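Local coordinates for phycoerythrin alpha-2 chain, chloroplastic (PDB 1XG0), which harvests light for photosynthesis as a chromophore-carrying subunit of the cryptophyte phycoerythrin, a tetrapyrrole-protein complex, at residues A29-G32 with G33-E37; G56-A59 with T60-K64. All coordinates share one frame; numbering follows the deposited sequence.

The two contacts come in series along the chain and lie on opposite sides of its centre, with their own centres 46 Å apart and their nearest atoms about 32 Å apart. Contact 1 (29-37) belongs to the long loop joining strands 7-15 and 38-46 of the two-stranded antiparallel sheet; contact 2 (56-64) occupies most of helix 51-64, which follows the second strand. Each is local, a loop turn in one case and successive helical turns in the other. Each also touches a different 15,16-dihydrobiliverdin and reaches chains of other proteins, consistent with a small, extended subunit that meets pigments and partner chains at both ends.

Contact 1 of 2, residues A29-G32 with G33-E37; sequences AKAG and GKDDE. With DBV (15,16-dihydrobiliverdin), chain G.
The carboxylate of Asp-36 is the flat group here, its oxygens turned to the backbone of Ala-31 and Gly-32 while the bent chain of Lys-30 lies over one face, with CE 4.0 Å from Asp-36 CG. On the opposite side of the plane, past the OD1 edge, comes the methyl of Ala-31, its CB 3.7 Å from Asp-36 OD1. Both bonds are received on the syn sides of the oxygens. Ala-31 N reaches Asp-36 OD1 at 2.8 Å almost straight (167°), whereas Gly-32 N, also 2.8 Å from Asp-36 OD2, stands 23° out of the carboxylate plane, toward the side of the Ala-31 methyl. From that same side Gly-33 N adds a weak bond to Asp-36 OD2 at 3.3 Å. The group arrives there because CG is anti to the carbonyl carbon (chi1 -64°), which turns it back over the preceding turn; Asp-36 N to Gly-33 O, at 2.9 Å, closes the short 3-10 turn behind it. An asparagine in its place would present one oxygen and one NH2, and would probably leave Ala-31 N or Gly-32 N facing a donor without an acceptor. Asp-35 lays its CB against the Ala-31 methyl and sends its carboxylate away, OD1 forming a salt bridge with a basic side chain of another protein's chain. Beyond the turn, Asp-36 O is 3.6 Å from CBD of the dihydrobiliverdin of chain G, in whose pocket Asp-36 lies. One carboxylate taking three consecutive N-H groups, one of them weakly, is consistent with a loop held by its own side chain, and the Lys-30 ammonium, its NZ 4.8 Å from Asp-36 OD2 and so not bonded to it, may still favour the negative charge.

Contact 2 of 2, residues G56-A59 with T60-K64; sequences GVLA and TSLAK. With DBV (15,16-dihydrobiliverdin), chain F.
Ser-61 and Val-57 form the tight, buried part of this stretch of helix, where Val-57 O is gripped twice by one residue. Ser-61 N bonds to Val-57 O at 2.9 Å, the ordinary helical bond, and Ser-61 OG donates to Val-57 O at 2.8 Å. The two donors approach from opposite faces of the carbonyl plane, the hydroxyl 37° out of it. The hydroxyl doubles back onto the preceding turn because OG sits anti to the carbonyl carbon of Ser-61 (chi1 -57°), and this satisfies its proton within the helix. Next to this, Leu-58 and Leu-62 run side by side and point the same way, their CD1 methyls 3.9 Å apart. CG of Leu-62 also leans to 3.5 Å from Leu-58 O, while its other branch faces outward: Leu-62 CD2 stands above the face of a pyrrole ring of the dihydrobiliverdin of chain F, 3.6 Å from its C3B.

The partly exposed Gly-56, Ala-59 and Thr-60 make a sparser side. Gly-56 brings no side chain, and Ala-59 takes part through its carbonyl, Ala-59 O accepting Ala-63 N at 3.0 Å with the Ala-63 methyl nearby. Thr-60 N bonds to Gly-56 O at 2.9 Å, and Thr-60 OG1 also lies 3.0 Å from that oxygen.

The whole segment lies on helix 51-64, which follows strand 38-46 of the two-stranded sheet. Around it are chains of other proteins: apolar side chains of one pack on Val-57, Leu-58 and Leu-62, an aromatic side chain of a second on Leu-62, and the backbone of a third on Thr-60, so this part of the helix is flanked by three chains of other proteins.

Contact 1 of 2, residues A29-G32 with G33-E37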
loop_
_atom_site.group_PDB
_atom_site.type_symbol
_atom_site.label_atom_id
_atom_site.label_comp_id
_atom_site.label_asym_id
_atom_site.label_seq_id
_atom_site.Cartn_x
_atom_site.Cartn_y
_atom_site.Cartn_z
ATOM N N ALA B 29 -30.059 -18.107 9.992
ATOM C CA ALA B 29 -31.269 -17.378 10.328
ATOM C C ALA B 29 -31.084 -15.864 10.199
ATOM O O ALA B 29 -29.993 -15.317 10.434
ATOM C CB ALA B 29 -31.694 -17.729 11.750
ATOM N N LYS B 30 -32.175 -15.183 9.864
ATOM C CA LYS B 30 -32.208 -13.744 9.723
ATOM C C LYS B 30 -32.477 -13.065 11.060
ATOM O O LYS B 30 -33.139 -13.611 11.950
ATOM C CB LYS B 30 -33.269 -13.309 8.771
ATOM C CG LYS B 30 -33.061 -13.829 7.367
ATOM C CD LYS B 30 -34.039 -13.329 6.396
ATOM C CE LYS B 30 -33.802 -11.933 5.959
ATOM N NZ LYS B 30 -34.686 -11.499 4.809
ATOM N N ALA B 31 -31.946 -11.845 11.184
ATOM C CA ALA B 31 -32.157 -10.999 12.376
ATOM C C ALA B 31 -33.424 -10.150 12.316
ATOM O O ALA B 31 -33.956 -9.759 13.318
ATOM C CB ALA B 31 -30.960 -10.092 12.553
ATOM N N GLY B 32 -33.890 -9.847 11.112
ATOM C CA GLY B 32 -34.984 -8.935 10.897
ATOM C C GLY B 32 -34.547 -7.505 11.116
ATOM O O GLY B 32 -35.314 -6.722 11.662
ATOM N N GLY B 33 -33.361 -7.106 10.706
ATOM C CA GLY B 33 -32.847 -5.758 10.844
ATOM C C GLY B 33 -31.533 -5.605 10.100
ATOM O O GLY B 33 -31.203 -6.438 9.229
ATOM N N LYS B 34 -30.751 -4.581 10.473
ATOM C CA LYS B 34 -29.576 -4.227 9.695
ATOM C C LYS B 34 -28.504 -5.314 9.693
ATOM O O LYS B 34 -27.681 -5.354 8.774
ATOM C CB LYS B 34 -29.019 -2.894 10.204
ATOM C CG LYS B 34 -29.888 -1.682 9.836
ATOM C CD LYS B 34 -29.444 -1.071 8.512
ATOM C CE LYS B 34 -29.841 0.355 8.416
ATOM N NZ LYS B 34 -31.278 0.427 8.039
ATOM N N ASP B 35 -28.528 -6.227 10.666
ATOM C CA ASP B 35 -27.579 -7.338 10.651
ATOM C C ASP B 35 -27.762 -8.220 9.410
ATOM O O ASP B 35 -26.849 -8.967 9.059
ATOM C CB ASP B 35 -27.642 -8.148 11.931
ATOM C CG ASP B 35 -27.149 -7.386 13.133
ATOM O OD1 ASP B 35 -26.165 -6.641 13.021
ATOM O OD2 ASP B 35 -27.730 -7.581 14.216
ATOM N N ASP B 36 -28.935 -8.187 8.769
ATOM C CA ASP B 36 -29.133 -8.942 7.534
ATOM C C ASP B 36 -28.411 -8.350 6.330
ATOM O O ASP B 36 -28.367 -8.969 5.276
ATOM C CB ASP B 36 -30.647 -9.071 7.261
ATOM C CG ASP B 36 -31.339 -9.875 8.339
ATOM O OD1 ASP B 36 -30.717 -10.812 8.886
ATOM O OD2 ASP B 36 -32.524 -9.577 8.634
ATOM N N GLU B 37 -27.845 -7.158 6.487
ATOM C CA GLU B 37 -27.100 -6.464 5.427
ATOM C C GLU B 37 -25.580 -6.405 5.745
ATOM O O GLU B 37 -24.846 -5.694 5.065
ATOM C CB GLU B 37 -27.622 -5.070 5.209
ATOM C CG GLU B 37 -29.091 -4.999 4.808
ATOM C CD GLU B 37 -29.434 -3.486 4.541
ATOM O OE1 GLU B 37 -29.120 -3.051 3.485
ATOM O OE2 GLU B 37 -29.927 -2.787 5.449
HETATM N NA DBV G . -22.065 -4.144 -5.570
HETATM C C1A DBV G . -22.672 -3.061 -6.106
HETATM C C2A DBV G . -23.190 -2.199 -5.038
HETATM C C3A DBV G . -22.909 -2.835 -3.855
HETATM C C4A DBV G . -22.172 -4.062 -4.179
HETATM C CMA DBV G . -23.845 -0.915 -5.288
HETATM C CBA DBV G . -22.138 -2.071 -1.560
HETATM O OA DBV G . -22.754 -2.836 -7.333
HETATM C CHA DBV G . -21.673 -4.982 -3.309
HETATM C CAA DBV G . -23.309 -2.388 -2.471
HETATM N NB DBV G . -20.943 -7.281 -2.888
HETATM C C1B DBV G . -20.889 -6.142 -3.669
HETATM C C2B DBV G . -19.943 -6.359 -4.716
HETATM C C3B DBV G . -19.532 -7.678 -4.614
HETATM C C4B DBV G . -20.155 -8.278 -3.456
HETATM C CHB DBV G . -19.871 -9.530 -2.947
HETATM C CMB DBV G . -19.342 -5.356 -5.645
HETATM C CAB DBV G . -18.602 -8.387 -5.544
HETATM C CBB DBV G . -19.304 -8.849 -6.848
HETATM C CGB DBV G . -20.510 -9.698 -6.529
HETATM O O1B DBV G . -20.336 -10.856 -6.100
HETATM O O2B DBV G . -21.674 -9.157 -6.667
HETATM C CHC DBV G . -21.388 -10.099 1.711
HETATM N NC DBV G . -20.808 -9.585 -0.627
HETATM C C1C DBV G . -20.109 -10.136 -1.712
HETATM C C2C DBV G . -19.626 -11.424 -1.289
HETATM C C3C DBV G . -20.007 -11.584 0.039
HETATM C C4C DBV G . -20.742 -10.460 0.406
HETATM C CMC DBV G . -19.674 -12.741 0.950
HETATM C CAC DBV G . -18.822 -12.339 -2.143
HETATM C CBC DBV G . -17.352 -11.955 -2.317
HETATM C CGC DBV G . -16.360 -12.198 -1.231
HETATM O O1C DBV G . -16.575 -13.165 -0.463
HETATM O O2C DBV G . -15.335 -11.452 -1.101
HETATM N ND DBV G . -23.410 -11.531 1.506
HETATM C C1D DBV G . -22.937 -10.166 1.646
HETATM C C2D DBV G . -23.568 -9.741 2.931
HETATM C C3D DBV G . -24.310 -10.704 3.457
HETATM C C4D DBV G . -24.218 -11.877 2.526
HETATM C CMD DBV G . -23.343 -8.352 3.467
HETATM C CAD DBV G . -25.060 -10.654 4.712
HETATM C CBD DBV G . -25.856 -11.583 5.182
HETATM O OD DBV G . -24.794 -12.985 2.634
#

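Contact 2 of 2, residues G56-A59 with T60-K64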
loop_
_atom_site.group_PDB
_atom_site.type_symbol
_atom_site.label_atom_id
_atom_site.label_comp_id
_atom_site.label_asym_id
_atom_site.label_seq_id
_atom_site.Cartn_x
_atom_site.Cartn_y
_atom_site.Cartn_z
ATOM N N GLY B 56 8.761 -3.639 -5.414
ATOM C CA GLY B 56 8.266 -2.302 -5.045
ATOM C C GLY B 56 8.689 -1.875 -3.670
ATOM O O GLY B 56 9.065 -0.702 -3.474
ATOM N N VAL B 57 8.661 -2.789 -2.702
ATOM C CA VAL B 57 9.094 -2.441 -1.354
ATOM C C VAL B 57 10.591 -2.171 -1.320
ATOM O O VAL B 57 11.057 -1.253 -0.617
ATOM C CB VAL B 57 8.644 -3.496 -0.325
ATOM C CG1 VAL B 57 9.162 -3.178 1.053
ATOM C CG2 VAL B 57 7.120 -3.548 -0.275
ATOM N N LEU B 58 11.383 -2.945 -2.063
ATOM C CA LEU B 58 12.813 -2.696 -2.167
ATOM C C LEU B 58 13.062 -1.269 -2.705
ATOM O O LEU B 58 13.878 -0.523 -2.142
ATOM C CB LEU B 58 13.444 -3.756 -3.080
ATOM C CG LEU B 58 14.910 -3.538 -3.456
ATOM C CD1 LEU B 58 15.794 -3.512 -2.245
ATOM C CD2 LEU B 58 15.331 -4.627 -4.422
ATOM N N ALA B 59 12.372 -0.883 -3.778
ATOM C CA ALA B 59 12.582 0.452 -4.378
ATOM C C ALA B 59 12.150 1.553 -3.395
ATOM O O ALA B 59 12.851 2.589 -3.268
ATOM C CB ALA B 59 11.813 0.520 -5.682
ATOM N N THR B 60 11.026 1.362 -2.709
ATOM C CA THR B 60 10.594 2.330 -1.673
ATOM C C THR B 60 11.643 2.495 -0.600
ATOM O O THR B 60 11.955 3.618 -0.167
ATOM C CB THR B 60 9.224 1.797 -1.048
ATOM O OG1 THR B 60 8.239 1.856 -2.058
ATOM C CG2 THR B 60 8.830 2.682 0.105
ATOM N N SER B 61 12.151 1.365 -0.124
ATOM C CA SER B 61 13.101 1.387 0.965
ATOM C C SER B 61 14.403 2.113 0.571
ATOM O O SER B 61 14.938 2.896 1.340
ATOM C CB SER B 61 13.394 -0.034 1.459
ATOM O OG SER B 61 12.175 -0.707 1.867
ATOM N N LEU B 62 14.903 1.797 -0.615
ATOM C CA LEU B 62 16.113 2.474 -1.121
ATOM C C LEU B 62 15.892 3.966 -1.246
ATOM O O LEU B 62 16.787 4.778 -0.944
ATOM C CB LEU B 62 16.563 1.894 -2.448
ATOM C CG LEU B 62 17.207 0.513 -2.360
ATOM C CD1 LEU B 62 17.266 -0.161 -3.727
ATOM C CD2 LEU B 62 18.603 0.603 -1.754
ATOM N N ALA B 63 14.718 4.384 -1.702
ATOM C CA ALA B 63 14.446 5.811 -1.876
ATOM C C ALA B 63 14.224 6.544 -0.578
ATOM O O ALA B 63 14.504 7.758 -0.483
ATOM C CB ALA B 63 13.313 5.926 -2.771
ATOM N N LYS B 64 13.715 5.864 0.458
ATOM C CA LYS B 64 13.449 6.510 1.732
ATOM C C LYS B 64 14.655 6.494 2.677
ATOM O O LYS B 64 14.768 7.340 3.571
ATOM C CB LYS B 64 12.236 5.906 2.450
ATOM C CG LYS B 64 10.916 6.272 1.787
ATOM C CD LYS B 64 9.724 5.612 2.503
ATOM C CE LYS B 64 8.377 5.900 1.825
ATOM N NZ LYS B 64 8.080 7.362 1.761
HETATM N NA DBV F . 23.368 -0.402 2.303
HETATM C C1A DBV F . 23.782 -0.475 3.610
HETATM C C2A DBV F . 23.831 0.900 4.140
HETATM C C3A DBV F . 23.481 1.746 3.119
HETATM C C4A DBV F . 23.148 0.929 1.938
HETATM C CMA DBV F . 24.227 1.172 5.533
HETATM C CBA DBV F . 22.041 3.861 2.934
HETATM O OA DBV F . 24.073 -1.518 4.211
HETATM C CHA DBV F . 22.730 1.339 0.708
HETATM C CAA DBV F . 23.449 3.251 3.146
HETATM N NB DBV F . 22.618 0.951 -1.683
HETATM C C1B DBV F . 22.377 0.503 -0.400
HETATM C C2B DBV F . 21.791 -0.787 -0.465
HETATM C C3B DBV F . 21.741 -1.122 -1.806
HETATM C C4B DBV F . 22.242 -0.048 -2.608
HETATM C CHB DBV F . 22.291 0.015 -3.981
HETATM C CMB DBV F . 21.116 -1.538 0.634
HETATM C CAB DBV F . 21.230 -2.417 -2.388
HETATM C CBB DBV F . 22.265 -3.586 -2.220
HETATM C CGB DBV F . 23.576 -3.136 -2.834
HETATM O O1B DBV F . 23.665 -3.010 -4.074
HETATM O O2B DBV F . 24.566 -2.870 -2.049
HETATM C CHC DBV F . 23.099 4.555 -5.719
HETATM N NC DBV F . 22.791 2.366 -4.584
HETATM C C1C DBV F . 22.523 1.036 -4.872
HETATM C C2C DBV F . 22.412 0.944 -6.296
HETATM C C3C DBV F . 22.582 2.209 -6.814
HETATM C C4C DBV F . 22.815 3.090 -5.741
HETATM C CMC DBV F . 22.495 2.606 -8.268
HETATM C CAC DBV F . 22.167 -0.350 -7.046
HETATM C CBC DBV F . 20.712 -0.824 -7.005
HETATM C CGC DBV F . 19.757 -0.149 -7.926
HETATM O O1C DBV F . 20.144 0.191 -9.061
HETATM O O2C DBV F . 18.572 0.042 -7.487
HETATM N ND DBV F . 25.479 4.434 -6.480
HETATM C C1D DBV F . 24.574 4.891 -5.414
HETATM C C2D DBV F . 24.839 6.350 -5.361
HETATM C C3D DBV F . 25.783 6.693 -6.245
HETATM C C4D DBV F . 26.182 5.465 -7.004
HETATM C CMD DBV F . 24.147 7.211 -4.347
HETATM C CAD DBV F . 26.340 8.047 -6.470
HETATM C CBD DBV F . 27.413 8.347 -7.199
HETATM O OD DBV F . 27.064 5.352 -7.859
#